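Local coordinates for SusD homolog (Bacteroides thetaiotaomicron VPI-5482, PDB 3IHV), which probably binds sugars at the outer membrane of a gut bacterium, at residues A35-Y40 against I261-Y266; L41-N46 against K282-K287. All coordinates share one frame; numbering follows the deposited sequence.

Contact 1 (A35-Y40 against I261-Y266). With NA (sodium ion), chain F; EDO (1,2-ethanediol), chain M; EDO (1,2-ethanediol), chain N.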
ATOM      1  N   ALA A  35      13.133  -2.111   2.946  1.00  7.87           N
ATOM      2  CA  ALA A  35      12.333  -2.511   4.093  1.00  8.06           C
ATOM      3  C   ALA A  35      11.068  -1.685   4.305  1.00  7.64           C
ATOM      4  O   ALA A  35      10.249  -1.985   5.178  1.00  9.35           O
ATOM      5  CB  ALA A  35      13.213  -2.474   5.383  1.00  8.01           C
HETATM    6  N   MSE A  36      10.935  -0.606   3.546  1.00  7.52           N
HETATM    7  CA  MSE A  36       9.759   0.250   3.505  1.00  7.72           C
HETATM    8  C   MSE A  36       9.053  -0.034   2.163  1.00  8.25           C
HETATM    9  O   MSE A  36       8.761  -1.200   1.885  1.00  8.30           O
HETATM   10  CB  MSE A  36      10.166   1.719   3.688  1.00  7.40           C
HETATM   11  CG  MSE A  36      10.832   1.991   5.013  1.00  5.08           C
HETATM   12 SE   MSE A  36       9.585   2.041   6.501  0.75  4.86          SE
HETATM   13  CE  MSE A  36       8.622   3.693   6.054  1.00  7.43           C
ATOM     14  N   TYR A  37       8.819   0.965   1.306  1.00  8.49           N
ATOM     15  CA  TYR A  37       7.981   0.723   0.120  1.00  8.23           C
ATOM     16  C   TYR A  37       8.716   0.182  -1.096  1.00  8.32           C
ATOM     17  O   TYR A  37       8.082  -0.104  -2.109  1.00  7.92           O
ATOM     18  CB  TYR A  37       7.110   1.975  -0.178  1.00  8.68           C
ATOM     19  CG  TYR A  37       6.242   2.307   1.018  1.00  7.95           C
ATOM     20  CD1 TYR A  37       5.085   1.611   1.239  1.00  6.25           C
ATOM     21  CD2 TYR A  37       6.637   3.257   1.964  1.00  7.70           C
ATOM     22  CE1 TYR A  37       4.309   1.843   2.372  1.00  8.95           C
ATOM     23  CE2 TYR A  37       5.854   3.511   3.091  1.00  8.82           C
ATOM     24  CZ  TYR A  37       4.721   2.799   3.295  1.00  9.18           C
ATOM     25  OH  TYR A  37       3.977   3.035   4.432  1.00  8.76           O
ATOM     26  N   GLY A  38      10.046   0.053  -1.029  1.00  7.76           N
ATOM     27  CA  GLY A  38      10.756  -0.535  -2.141  1.00  7.51           C
ATOM     28  C   GLY A  38      10.388  -2.011  -2.321  1.00  8.19           C
ATOM     29  O   GLY A  38      10.452  -2.529  -3.447  1.00  7.07           O
ATOM     30  N   TYR A  39       9.962  -2.668  -1.228  1.00  7.33           N
ATOM     31  CA  TYR A  39       9.676  -4.113  -1.249  1.00  7.27           C
ATOM     32  C   TYR A  39       8.836  -4.630  -0.108  1.00  7.58           C
ATOM     33  O   TYR A  39       7.769  -5.203  -0.340  1.00  7.89           O
ATOM     34  CB  TYR A  39      11.019  -4.858  -1.345  1.00  7.00           C
ATOM     35  CG  TYR A  39      10.990  -6.365  -1.359  1.00  7.20           C
ATOM     36  CD1 TYR A  39       9.978  -7.067  -1.983  1.00  7.97           C
ATOM     37  CD2 TYR A  39      12.077  -7.072  -0.896  1.00  8.50           C
ATOM     38  CE1 TYR A  39       9.988  -8.471  -2.019  1.00 10.70           C
ATOM     39  CE2 TYR A  39      12.098  -8.477  -0.933  1.00  9.76           C
ATOM     40  CZ  TYR A  39      11.031  -9.152  -1.467  1.00  8.32           C
ATOM     41  OH  TYR A  39      11.073 -10.514  -1.508  1.00  9.21           O
ATOM     42  N   TYR A  40       9.238  -4.440   1.150  1.00  8.06           N
ATOM     43  CA  TYR A  40       8.487  -5.121   2.203  1.00  7.96           C
ATOM     44  C   TYR A  40       7.078  -4.590   2.458  1.00  7.85           C
ATOM     45  O   TYR A  40       6.108  -5.353   2.504  1.00  8.96           O
ATOM     46  CB  TYR A  40       9.261  -5.200   3.534  1.00  7.08           C
ATOM     47  CG  TYR A  40      10.661  -5.802   3.497  1.00  8.83           C
ATOM     48  CD1 TYR A  40      11.137  -6.524   2.427  1.00  7.64           C
ATOM     49  CD2 TYR A  40      11.463  -5.725   4.621  1.00  7.72           C
ATOM     50  CE1 TYR A  40      12.429  -7.072   2.453  1.00  9.82           C
ATOM     51  CE2 TYR A  40      12.723  -6.213   4.644  1.00  8.44           C
ATOM     52  CZ  TYR A  40      13.216  -6.899   3.563  1.00  9.02           C
ATOM     53  OH  TYR A  40      14.484  -7.404   3.587  1.00  9.15           O
ATOM     54  N   ILE A 261      -0.893   9.738  -2.003  1.00  6.49           N
ATOM     55  CA  ILE A 261       0.358   9.323  -1.408  1.00  6.03           C
ATOM     56  C   ILE A 261       0.994   8.329  -2.376  1.00  5.84           C
ATOM     57  O   ILE A 261       0.507   7.228  -2.545  1.00  6.23           O
ATOM     58  CB  ILE A 261       0.193   8.694  -0.002  1.00  7.25           C
ATOM     59  CG1 ILE A 261      -0.534   9.678   0.920  1.00  7.90           C
ATOM     60  CG2 ILE A 261       1.604   8.296   0.552  1.00  5.18           C
ATOM     61  CD1 ILE A 261      -0.891   9.100   2.324  1.00  5.81           C
ATOM     62  N   GLU A 262       2.066   8.755  -3.034  1.00  6.81           N
ATOM     63  CA  GLU A 262       2.725   7.927  -3.996  1.00  6.49           C
ATOM     64  C   GLU A 262       4.216   8.075  -3.723  1.00  6.13           C
ATOM     65  O   GLU A 262       4.703   9.195  -3.546  1.00  5.94           O
ATOM     66  CB  GLU A 262       2.319   8.376  -5.419  1.00  7.38           C
ATOM     67  CG  GLU A 262       2.934   7.545  -6.555  1.00  8.86           C
ATOM     68  CD  GLU A 262       2.521   8.014  -7.931  1.00  9.74           C
ATOM     69  OE1 GLU A 262       1.835   9.071  -8.044  1.00  7.73           O
ATOM     70  OE2 GLU A 262       2.843   7.287  -8.887  1.00  9.50           O
ATOM     71  N   ILE A 263       4.917   6.938  -3.669  1.00  5.29           N
ATOM     72  CA  ILE A 263       6.346   6.907  -3.416  0.50  6.18           C
ATOM     73  C   ILE A 263       7.064   6.949  -4.746  1.00  6.38           C
ATOM     74  O   ILE A 263       6.828   6.102  -5.616  1.00  6.49           O
ATOM     75  CB  ILE A 263       6.772   5.605  -2.694  0.50  6.00           C
ATOM     76  CG1 ILE A 263       5.830   5.291  -1.542  0.50  6.28           C
ATOM     77  CG2 ILE A 263       8.249   5.689  -2.239  0.50  5.18           C
ATOM     78  CD1 ILE A 263       5.568   6.469  -0.615  0.50  4.00           C
ATOM     79  N   SER A 264       7.924   7.929  -4.930  1.00  7.69           N
ATOM     80  CA  SER A 264       8.688   8.051  -6.160  1.00  8.22           C
ATOM     81  C   SER A 264      10.032   7.348  -6.059  1.00  8.83           C
ATOM     82  O   SER A 264      10.824   7.597  -5.138  1.00  9.33           O
ATOM     83  CB  SER A 264       8.921   9.519  -6.529  1.00  8.21           C
ATOM     84  OG  SER A 264       9.825   9.633  -7.612  1.00  9.37           O
ATOM     85  N   PHE A 265      10.273   6.467  -7.016  1.00  8.74           N
ATOM     86  CA  PHE A 265      11.568   5.823  -7.165  1.00  8.49           C
ATOM     87  C   PHE A 265      12.186   6.309  -8.462  1.00 10.67           C
ATOM     88  O   PHE A 265      11.533   6.303  -9.501  1.00 11.42           O
ATOM     89  CB  PHE A 265      11.419   4.315  -7.234  1.00  7.83           C
ATOM     90  CG  PHE A 265      10.923   3.707  -5.967  1.00  9.18           C
ATOM     91  CD1 PHE A 265      11.786   3.423  -4.940  1.00  8.22           C
ATOM     92  CD2 PHE A 265       9.592   3.417  -5.804  1.00  6.71           C
ATOM     93  CE1 PHE A 265      11.334   2.863  -3.760  1.00  8.08           C
ATOM     94  CE2 PHE A 265       9.109   2.869  -4.629  1.00  9.39           C
ATOM     95  CZ  PHE A 265       9.994   2.575  -3.584  1.00  9.00           C
ATOM     96  N   TYR A 266      13.418   6.784  -8.400  1.00 11.99           N
ATOM     97  CA  TYR A 266      14.097   7.159  -9.598  1.00 12.11           C
ATOM     98  C   TYR A 266      15.579   7.295  -9.393  1.00 12.72           C
ATOM     99  O   TYR A 266      16.030   8.027  -8.506  1.00 12.74           O
ATOM    100  CB  TYR A 266      13.579   8.476 -10.259  1.00 13.29           C
ATOM    101  CG  TYR A 266      14.434   8.792 -11.463  1.00 13.75           C
ATOM    102  CD1 TYR A 266      14.293   8.072 -12.643  1.00 15.53           C
ATOM    103  CD2 TYR A 266      15.446   9.748 -11.398  1.00 15.83           C
ATOM    104  CE1 TYR A 266      15.120   8.304 -13.725  1.00 16.15           C
ATOM    105  CE2 TYR A 266      16.273   9.979 -12.482  1.00 15.32           C
ATOM    106  CZ  TYR A 266      16.099   9.261 -13.639  1.00 17.20           C
ATOM    107  OH  TYR A 266      16.937   9.493 -14.721  1.00 19.84           O
TER
HETATM  108 NA    NA F   7       9.822   6.771 -10.865  1.00 16.92          NA
HETATM  109  C1  EDO M  22       9.658   9.307  -2.347  1.00 18.98           C
HETATM  110  O1  EDO M  22       8.520   9.807  -3.029  1.00 16.84           O
HETATM  111  C2  EDO M  22       9.537   9.507  -0.848  1.00 21.32           C
HETATM  112  O2  EDO M  22       8.274   9.138  -0.276  1.00 19.03           O
HETATM  113  C1  EDO N  23       4.588  10.736   0.537  1.00 25.15           C
HETATM  114  O1  EDO N  23       4.069  11.872  -0.186  1.00 23.43           O
HETATM  115  C2  EDO N  23       5.087   9.655  -0.437  1.00 23.06           C
HETATM  116  O2  EDO N  23       6.011  10.127  -1.429  1.00 21.76           O
HETATM  117  O   HOH W   1       9.235   8.993 -10.207  1.00  7.74           O
HETATM  118  O   HOH W   2       7.793   5.822 -12.575  1.00 14.52           O
HETATM  119  O   HOH W   3      10.696   7.452 -12.910  1.00  7.84           O

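Contact 2 (L41-N46 against K282-K287)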
ATOM      1  N   LEU A  41       6.949  -3.293   2.671  1.00  7.35           N
ATOM      2  CA  LEU A  41       5.640  -2.707   2.944  1.00  7.48           C
ATOM      3  C   LEU A  41       4.760  -2.556   1.704  1.00  8.08           C
ATOM      4  O   LEU A  41       3.553  -2.335   1.851  1.00  8.41           O
ATOM      5  CB  LEU A  41       5.774  -1.333   3.608  1.00  7.61           C
ATOM      6  CG  LEU A  41       6.312  -1.323   5.038  1.00  7.84           C
ATOM      7  CD1 LEU A  41       6.424   0.161   5.519  1.00  7.08           C
ATOM      8  CD2 LEU A  41       5.468  -2.153   6.026  1.00  7.71           C
ATOM      9  N   SER A  42       5.381  -2.561   0.519  1.00  7.26           N
ATOM     10  CA  SER A  42       4.623  -2.474  -0.723  1.00  7.61           C
ATOM     11  C   SER A  42       4.159  -3.854  -1.155  1.00  7.68           C
ATOM     12  O   SER A  42       2.947  -4.082  -1.404  1.00  8.90           O
ATOM     13  CB  SER A  42       5.459  -1.850  -1.806  1.00  7.66           C
ATOM     14  OG  SER A  42       6.740  -2.498  -1.896  1.00  6.48           O
ATOM     15  N   ILE A  43       5.089  -4.798  -1.172  1.00  6.01           N
ATOM     16  CA  ILE A  43       4.794  -6.100  -1.769  1.00  7.07           C
ATOM     17  C   ILE A  43       4.793  -7.289  -0.824  1.00  7.27           C
ATOM     18  O   ILE A  43       3.779  -7.946  -0.671  1.00  8.17           O
ATOM     19  CB  ILE A  43       5.831  -6.391  -2.912  1.00  8.05           C
ATOM     20  CG1 ILE A  43       5.756  -5.332  -4.019  1.00  9.00           C
ATOM     21  CG2 ILE A  43       5.664  -7.829  -3.482  1.00  7.15           C
ATOM     22  CD1 ILE A  43       6.952  -5.387  -4.997  1.00  9.44           C
ATOM     23  N   LEU A  44       5.907  -7.500  -0.150  1.00  6.48           N
ATOM     24  CA  LEU A  44       6.155  -8.766   0.536  1.00  7.40           C
ATOM     25  C   LEU A  44       5.238  -9.062   1.695  1.00  7.46           C
ATOM     26  O   LEU A  44       4.837 -10.204   1.860  1.00  9.25           O
ATOM     27  CB  LEU A  44       7.625  -8.874   1.009  1.00  7.24           C
ATOM     28  CG  LEU A  44       8.138 -10.219   1.511  1.00  7.00           C
ATOM     29  CD1 LEU A  44       8.064 -11.328   0.413  1.00  6.00           C
ATOM     30  CD2 LEU A  44       9.578 -10.047   2.071  1.00  7.39           C
ATOM     31  N   PHE A  45       4.903  -8.052   2.482  1.00  8.35           N
ATOM     32  CA  PHE A  45       4.104  -8.275   3.683  1.00  7.97           C
ATOM     33  C   PHE A  45       2.608  -8.247   3.417  1.00  9.11           C
ATOM     34  O   PHE A  45       1.830  -8.347   4.376  1.00  8.42           O
ATOM     35  CB  PHE A  45       4.400  -7.212   4.752  1.00  9.88           C
ATOM     36  CG  PHE A  45       5.836  -7.176   5.256  1.00  9.17           C
ATOM     37  CD1 PHE A  45       6.776  -8.176   4.972  1.00  9.85           C
ATOM     38  CD2 PHE A  45       6.191  -6.205   6.184  1.00  9.45           C
ATOM     39  CE1 PHE A  45       8.056  -8.105   5.511  1.00  8.30           C
ATOM     40  CE2 PHE A  45       7.468  -6.172   6.710  1.00  9.75           C
ATOM     41  CZ  PHE A  45       8.388  -7.125   6.353  1.00  8.34           C
ATOM     42  N   ASN A  46       2.201  -8.148   2.154  1.00  8.67           N
ATOM     43  CA  ASN A  46       0.798  -7.984   1.796  1.00  9.04           C
ATOM     44  C   ASN A  46       0.237  -9.159   1.020  1.00  9.00           C
ATOM     45  O   ASN A  46      -0.825  -9.046   0.428  1.00 10.66           O
ATOM     46  CB  ASN A  46       0.690  -6.714   0.958  1.00  8.67           C
ATOM     47  CG  ASN A  46       1.112  -5.484   1.745  1.00 10.57           C
ATOM     48  OD1 ASN A  46       0.814  -5.392   2.914  1.00  7.26           O
ATOM     49  ND2 ASN A  46       1.795  -4.529   1.094  1.00  8.55           N
ATOM     50  N   LYS A 282       8.995  -5.427 -10.753  1.00  7.85           N
ATOM     51  CA  LYS A 282      10.022  -6.450 -10.835  1.00  7.77           C
ATOM     52  C   LYS A 282       9.528  -7.670 -10.080  1.00  7.85           C
ATOM     53  O   LYS A 282       9.067  -8.632 -10.686  1.00  7.25           O
ATOM     54  CB  LYS A 282      11.361  -5.913 -10.280  1.00  7.99           C
ATOM     55  CG  LYS A 282      11.802  -4.573 -10.938  1.00  9.10           C
ATOM     56  CD  LYS A 282      11.923  -4.651 -12.438  1.00 10.31           C
ATOM     57  CE  LYS A 282      13.141  -5.410 -12.892  1.00  7.96           C
ATOM     58  NZ  LYS A 282      13.554  -5.417 -14.390  1.00 10.13           N
ATOM     59  N   TRP A 283       9.537  -7.602  -8.752  1.00  8.20           N
ATOM     60  CA  TRP A 283       9.103  -8.714  -7.939  1.00  8.07           C
ATOM     61  C   TRP A 283       7.590  -8.949  -8.080  1.00  8.41           C
ATOM     62  O   TRP A 283       7.102 -10.083  -7.988  1.00  7.88           O
ATOM     63  CB  TRP A 283       9.457  -8.430  -6.478  1.00  8.55           C
ATOM     64  CG  TRP A 283       9.788  -9.641  -5.667  1.00  8.71           C
ATOM     65  CD1 TRP A 283      11.031 -10.154  -5.467  1.00 10.90           C
ATOM     66  CD2 TRP A 283       8.887 -10.460  -4.896  1.00  7.28           C
ATOM     67  NE1 TRP A 283      10.970 -11.239  -4.633  1.00 11.98           N
ATOM     68  CE2 TRP A 283       9.667 -11.441  -4.255  1.00  9.76           C
ATOM     69  CE3 TRP A 283       7.513 -10.455  -4.687  1.00  7.44           C
ATOM     70  CZ2 TRP A 283       9.106 -12.423  -3.438  1.00  9.25           C
ATOM     71  CZ3 TRP A 283       6.972 -11.414  -3.873  1.00  7.71           C
ATOM     72  CH2 TRP A 283       7.773 -12.378  -3.247  1.00  9.13           C
ATOM     73  N   ASN A 284       6.849  -7.875  -8.334  1.00  8.30           N
ATOM     74  CA  ASN A 284       5.405  -7.985  -8.539  1.00  7.75           C
ATOM     75  C   ASN A 284       5.034  -7.595  -9.966  1.00  7.24           C
ATOM     76  O   ASN A 284       3.927  -7.135 -10.236  1.00  7.97           O
ATOM     77  CB  ASN A 284       4.648  -7.138  -7.532  1.00  7.46           C
ATOM     78  CG  ASN A 284       4.838  -5.652  -7.756  1.00  6.04           C
ATOM     79  OD1 ASN A 284       5.806  -5.232  -8.447  1.00  9.14           O
ATOM     80  ND2 ASN A 284       3.960  -4.853  -7.185  1.00  8.90           N
ATOM     81  N   GLY A 285       5.970  -7.765 -10.879  1.00  7.53           N
ATOM     82  CA  GLY A 285       5.724  -7.422 -12.260  1.00  7.71           C
ATOM     83  C   GLY A 285       5.066  -8.528 -13.063  1.00  8.00           C
ATOM     84  O   GLY A 285       4.581  -9.528 -12.516  1.00  8.14           O
ATOM     85  N   VAL A 286       5.112  -8.348 -14.381  1.00  8.20           N
ATOM     86  CA  VAL A 286       4.702  -9.369 -15.323  1.00  7.79           C
ATOM     87  C   VAL A 286       5.959 -10.177 -15.560  1.00  8.19           C
ATOM     88  O   VAL A 286       7.037  -9.593 -15.702  1.00  7.56           O
ATOM     89  CB  VAL A 286       4.187  -8.743 -16.631  1.00  7.67           C
ATOM     90  CG1 VAL A 286       3.998  -9.824 -17.693  1.00  6.61           C
ATOM     91  CG2 VAL A 286       2.872  -8.016 -16.356  1.00  7.40           C
ATOM     92  N   LYS A 287       5.850 -11.505 -15.591  1.00  8.61           N
ATOM     93  CA  LYS A 287       7.013 -12.357 -15.826  1.00  7.03           C
ATOM     94  C   LYS A 287       7.638 -11.986 -17.163  1.00  6.70           C
ATOM     95  O   LYS A 287       6.973 -12.018 -18.189  1.00  6.28           O
ATOM     96  CB  LYS A 287       6.592 -13.832 -15.772  1.00  7.34           C
ATOM     97  CG  LYS A 287       7.716 -14.833 -15.800  1.00  7.09           C
ATOM     98  CD  LYS A 287       8.586 -14.764 -14.568  1.00 10.03           C
ATOM     99  CE  LYS A 287       9.325 -16.064 -14.254  1.00 12.03           C
ATOM    100  NZ  LYS A 287      10.028 -15.951 -12.911  1.00 13.67           N
TER

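Contact 1 (A35-Y40 against I261-Y266)
Phe265, two residues past the end of strand 259-263, reaches the backbone of Gly38 and Tyr37, and its side chain can be followed atom by atom. CB leaves the main chain toward 35-40, and CG lies anti to the carbonyl carbon (chi1 -66°), which carries the ring to the other segment. Beyond CG, CE1 is 3.8 Å from Gly38 CA, and CE2 lies at the limit of contact with Tyr37 O. The last atom, CZ, makes the closest approach, 3.5 Å from Gly38 CA, and also comes within 3.6 Å of Tyr37 O. This is van der Waals packing of an aromatic tip on a turn of backbone; Tyr37 O itself is hydrogen-bonded to Ser42 OG.

The fold is that of the SusD family, nearly half helix, with a few short strands. Here helix 34-38, loosely bonded and widened by a pi-type turn, packs beside strand 259-263, which pairs antiparallel with 392-396. The apolar contact next to Phe265 joins Tyr37 CB and Ile263 CG1 at 3.8 Å, the two side chains crossing at about a right angle. Ile263 was modelled in two conformers, so that contact is established for one of them alone. The far end of Tyr37 is fixed separately, since its OH is hydrogen-bonded to Glu130 of helix 107-135.

At the backbone end of the same residue, Phe265 O binds a sodium ion at 2.2 Å. Three waters, Asn389 O and Asn391 OD1 complete a set of six oxygen ligands, and water 1 is also hydrogen-bonded to Ser264 OG at 2.7 Å. Ser264 N donates a nearly straight bond (172°) to O1 of an ethanediol, probably from the crystallisation liquor.

Contact 2 (L41-N46 against K282-K287)
Ile43, on the short helix 40-44 of this SusD-family fold, packs into a type I beta turn that runs from Lys282 to Gly285, with Leu44 adding a second apolar contact. The two segments share no hydrogen bond; dispersion carries the interface, and all four touching residues are buried.

The aliphatic-aromatic contacts come first. Ile43 CG2 presses against Trp283 CE3 at 3.4 Å, a tight fit, while Leu44 CD1 meets Trp283 CH2 of the same indole at 3.8 Å. The two methyls therefore touch different atoms along the six-membered ring. The Ile43 torsion explains the division of labour: CG2 is anti to the backbone N and serves the indole, whereas CG1, anti to the carbonyl carbon (chi1 -61°), leads CD1 to the neighbouring asparagine.

The second kind is aliphatic carbon against amide. Ile43 CD1 lies 3.5 Å from Asn284 CG, and Ile43 CG1 is 3.7 Å from Asn284 ND2. Asn284 OD1 is occupied by a hydrogen bond with Gly281 N, which restrains the amide's rotation. An alanine here in place of Ile43, lacking CG2 and the CG1-CD1 arm, would probably leave a gap against both the Trp283 indole and the Asn284 amide.

Three of the polar bonds stay within 41-46, all made by Asn46; its OD1 instead pairs with Arg134 NH2 of helix 107-135. Asn46 N bonds to Ile43 O at 3.2 Å. Asn46 ND2 bonds weakly to Ser42 O. Asn46 ND2 also lies 2.9 Å from Leu41 O, 58° out of that carbonyl's plane.

In the fold
Along the chain the segments alternate, 35-40, 41-46, 261-266 and then 282-287, so contacts 1 and 2 cross, joining consecutive pieces of the N-terminal region to two sites more than 200 residues on. Their centres are 11 Å apart, at about 9 and 11 Å from the chain centre. Helices 34-38 and 40-44 are coupled directly: Met36 O and Leu41 N, 2.9 Å apart, probably form a hydrogen bond. The rings of Tyr39 and Trp283, planes at about 50°, bridge the contacts across segments. Both contacts tie the range matched by the starch-binding-associated family to that of the SusD family, and Phe265 of contact 1 is a ligand of one of the two sodium ions.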